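Local coordinates for protein purine nucleoside phosphorylase (Schistosoma mansoni, PDB 6BJ7) that probably catalyses the reversible phosphorolysis of purine nucleosides such as inosine and guanosine, releasing the free base and ribose 1-phosphate, at residues V193-G198 / D217-S222. Numbering follows the deposited sequence.
With DU7 (4-chloro-6-methylpyrimidin-2-amine), chain G.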
ATOM      1  N   VAL A 193      12.366  12.430  11.294  1.00 24.68           N
ATOM      2  CA  VAL A 193      11.296  12.046  10.360  1.00 23.14           C
ATOM      3  C   VAL A 193      10.781  10.636  10.694  1.00 25.94           C
ATOM      4  O   VAL A 193      11.572   9.685  10.818  1.00 26.74           O
ATOM      5  CB  VAL A 193      11.806  12.110   8.901  1.00 26.57           C
ATOM      6  CG1 VAL A 193      10.745  11.557   7.907  1.00 27.63           C
ATOM      7  CG2 VAL A 193      12.210  13.535   8.507  1.00 27.39           C
ATOM      8  N   TYR A 194       9.449  10.489  10.804  1.00 23.27           N
ATOM      9  CA  TYR A 194       8.794   9.230  11.188  1.00 22.90           C
ATOM     10  C   TYR A 194       8.241   8.481   9.976  1.00 24.20           C
ATOM     11  O   TYR A 194       7.430   9.035   9.220  1.00 25.51           O
ATOM     12  CB  TYR A 194       7.656   9.529  12.160  1.00 25.21           C
ATOM     13  CG  TYR A 194       6.829   8.366  12.734  1.00 24.31           C
ATOM     14  CD1 TYR A 194       7.093   7.850  14.000  1.00 23.57           C
ATOM     15  CD2 TYR A 194       5.743   7.838  12.051  1.00 23.13           C
ATOM     16  CE1 TYR A 194       6.325   6.833  14.569  1.00 22.93           C
ATOM     17  CE2 TYR A 194       4.964   6.811  12.609  1.00 23.14           C
ATOM     18  CZ  TYR A 194       5.246   6.307  13.855  1.00 21.72           C
ATOM     19  OH  TYR A 194       4.474   5.316  14.394  1.00 23.38           O
ATOM     20  N   ALA A 195       8.656   7.212   9.803  1.00 22.01           N
ATOM     21  CA  ALA A 195       8.072   6.331   8.785  1.00 20.14           C
ATOM     22  C   ALA A 195       6.935   5.522   9.395  1.00 22.64           C
ATOM     23  O   ALA A 195       7.116   4.881  10.435  1.00 22.29           O
ATOM     24  CB  ALA A 195       9.105   5.372   8.195  1.00 25.22           C
ATOM     25  N   PHE A 196       5.760   5.558   8.744  1.00 22.01           N
ATOM     26  CA  PHE A 196       4.600   4.750   9.135  1.00 19.81           C
ATOM     27  C   PHE A 196       4.629   3.404   8.398  1.00 19.50           C
ATOM     28  O   PHE A 196       4.463   3.356   7.171  1.00 20.82           O
ATOM     29  CB  PHE A 196       3.328   5.546   8.830  1.00 18.71           C
ATOM     30  CG  PHE A 196       1.994   4.865   9.208  1.00 19.14           C
ATOM     31  CD1 PHE A 196       1.929   3.853  10.154  1.00 20.38           C
ATOM     32  CD2 PHE A 196       0.795   5.257   8.563  1.00 19.20           C
ATOM     33  CE1 PHE A 196       0.730   3.227  10.465  1.00 21.32           C
ATOM     34  CE2 PHE A 196      -0.421   4.632   8.883  1.00 21.22           C
ATOM     35  CZ  PHE A 196      -0.455   3.608   9.838  1.00 19.35           C
ATOM     36  N   ASN A 197       4.931   2.319   9.155  1.00 21.70           N
ATOM     37  CA  ASN A 197       4.775   0.917   8.748  1.00 20.83           C
ATOM     38  C   ASN A 197       3.405   0.460   9.222  1.00 21.14           C
ATOM     39  O   ASN A 197       3.144   0.438  10.424  1.00 19.98           O
ATOM     40  CB  ASN A 197       5.869   0.046   9.394  1.00 20.70           C
ATOM     41  CG  ASN A 197       5.633  -1.462   9.269  1.00 20.90           C
ATOM     42  OD1 ASN A 197       4.983  -1.949   8.338  1.00 21.67           O
ATOM     43  ND2 ASN A 197       6.172  -2.200  10.257  1.00 22.59           N
ATOM     44  N   GLY A 198       2.519   0.080   8.296  1.00 19.25           N
ATOM     45  CA  GLY A 198       1.207  -0.369   8.718  1.00 19.17           C
ATOM     46  C   GLY A 198       1.235  -1.480   9.773  1.00 18.79           C
ATOM     47  O   GLY A 198       0.360  -1.547  10.652  1.00 23.34           O
ATOM     48  N   ASP A 217      14.237   8.616  10.124  1.00 26.17           N
ATOM     49  CA  ASP A 217      14.941   8.535  11.392  1.00 28.07           C
ATOM     50  C   ASP A 217      14.345   7.523  12.361  1.00 24.67           C
ATOM     51  O   ASP A 217      15.090   6.967  13.164  1.00 27.44           O
ATOM     52  CB  ASP A 217      14.972   9.907  12.061  1.00 28.72           C
ATOM     53  CG  ASP A 217      15.695  10.943  11.184  1.00 38.63           C
ATOM     54  OD1 ASP A 217      16.891  10.733  10.904  1.00 41.47           O
ATOM     55  OD2 ASP A 217      15.070  11.923  10.745  1.00 31.37           O
ATOM     56  N   VAL A 218      13.034   7.291  12.300  1.00 23.74           N
ATOM     57  CA  VAL A 218      12.291   6.463  13.250  1.00 24.35           C
ATOM     58  C   VAL A 218      11.212   5.745  12.445  1.00 24.35           C
ATOM     59  O   VAL A 218      10.777   6.254  11.414  1.00 24.66           O
ATOM     60  CB  VAL A 218      11.653   7.351  14.353  1.00 30.47           C
ATOM     61  CG1 VAL A 218      10.878   6.537  15.333  1.00 30.94           C
ATOM     62  CG2 VAL A 218      12.708   8.173  15.082  1.00 33.99           C
ATOM     63  N   VAL A 219      10.770   4.561  12.913  1.00 23.89           N
ATOM     64  CA  VAL A 219       9.691   3.795  12.274  1.00 21.79           C
ATOM     65  C   VAL A 219       8.719   3.280  13.339  1.00 22.01           C
ATOM     66  O   VAL A 219       9.121   2.839  14.423  1.00 22.48           O
ATOM     67  CB  VAL A 219      10.261   2.634  11.401  1.00 22.23           C
ATOM     68  CG1 VAL A 219      11.113   1.681  12.206  1.00 25.53           C
ATOM     69  CG2 VAL A 219       9.139   1.869  10.695  1.00 25.63           C
ATOM     70  N   GLY A 220       7.420   3.366  13.039  1.00 21.97           N
ATOM     71  CA  GLY A 220       6.410   2.802  13.925  1.00 21.24           C
ATOM     72  C   GLY A 220       5.101   2.530  13.197  1.00 21.38           C
ATOM     73  O   GLY A 220       4.972   2.790  12.001  1.00 20.81           O
ATOM     74  N   MET A 221       4.093   2.089  13.973  1.00 19.67           N
ATOM     75  CA  MET A 221       2.834   1.582  13.420  1.00 20.01           C
ATOM     76  C   MET A 221       1.610   2.417  13.816  1.00 22.01           C
ATOM     77  O   MET A 221       0.486   1.911  13.748  1.00 20.08           O
ATOM     78  CB  MET A 221       2.600   0.130  13.852  1.00 22.24           C
ATOM     79  CG  MET A 221       3.753  -0.846  13.637  1.00 24.04           C
ATOM     80  SD  MET A 221       3.426  -2.471  14.374  1.00 22.84           S
ATOM     81  CE  MET A 221       5.033  -3.248  14.204  1.00 25.38           C
ATOM     82  N   SER A 222       1.792   3.663  14.262  1.00 20.25           N
ATOM     83  CA  SER A 222       0.676   4.479  14.737  1.00 21.68           C
ATOM     84  C   SER A 222       0.915   5.938  14.358  1.00 23.79           C
ATOM     85  O   SER A 222       1.766   6.262  13.518  1.00 23.03           O
ATOM     86  CB  SER A 222       0.496   4.322  16.256  1.00 28.69           C
ATOM     87  OG  SER A 222       1.576   4.924  16.939  1.00 32.58           O
TER
HETATM   88  C4  DU7 G 306      10.255  -1.192  16.593  0.90 24.46           C
HETATM   89  C3  DU7 G 306       8.183  -0.554  16.092  0.90 23.70           C
HETATM   90  C2  DU7 G 306       7.828  -0.301  17.368  0.90 27.80           C
HETATM   91  C1  DU7 G 306       8.782  -0.509  18.259  0.90 29.33           C
HETATM   92 CL   DU7 G 306       7.011  -0.358  14.925  0.90 40.79          CL
HETATM   93  N   DU7 G 306       9.325  -0.979  15.636  0.90 22.07           N
HETATM   94  N1  DU7 G 306      11.523  -1.658  16.172  0.90 30.79           N
HETATM   95  N2  DU7 G 306       9.953  -0.930  17.877  0.90 27.88           N
HETATM   96  C   DU7 G 306       8.502  -0.243  19.731  0.90 45.25           C
HETATM   97  O   HOH W   1       4.794   4.004  16.899  1.00 32.56           O
HETATM   98  O   HOH W   2      -1.269   0.347  11.986  1.00 22.16           O
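Ala195 N donates to Val218 O (2.8 Å) in the ladder between strand 189-196 and the short strand 218-220, which lie side by side and parallel, joined through helix 205-213 as a beta-alpha-beta unit in the mixed sheet of the phosphorylase fold. Further backbone bonds continue it: Gly220 N meets Ala195 O nearly head-on, and Asn197 N reaches Gly220 O just past the first strand. At the other end Val193 O accepts two bonds, from Val218 N and from Asp217 N.

Asp217 adds a side-chain grip there. A chi1 of -60° swings its carboxylate back past its own amide, which brings OD2 to Val193 N at 2.8 Å through the lone pair turned away from OD1; OD1 is held by Asn123.

Tyr194 and Val218 share one face of the sheet, where Tyr194 CD1 packs on Val218 CG1. Stretched out by a chi1 of -179°, the Tyr194 side chain runs along the second strand and reaches over Gly220, which has no side chain, with OH 3.1 Å from Gly220 C. Ser222 N then donates to Tyr194 OH at 3.2 Å in a fairly straight bond (166°), and a water in the ring plane also binds this oxygen. Further along the same face, the edge of the Phe196 ring meets Gly220 O near its plane, while CE1 lies 3.5 Å from Met221 O. Leu145 of a second subunit also packs on Phe196.

On the other face, Val219 CG2 touches Ala195 CB and Asn197 CB. The bound chloropyrimidine is hydrogen-bonded to Glu203 and Asn245, consistent with the purine-base pocket of this family, which the second strand's end probably lines; its chlorine lies 3.4 Å from Gly220 CA and 3.5 Å from Met221 CG.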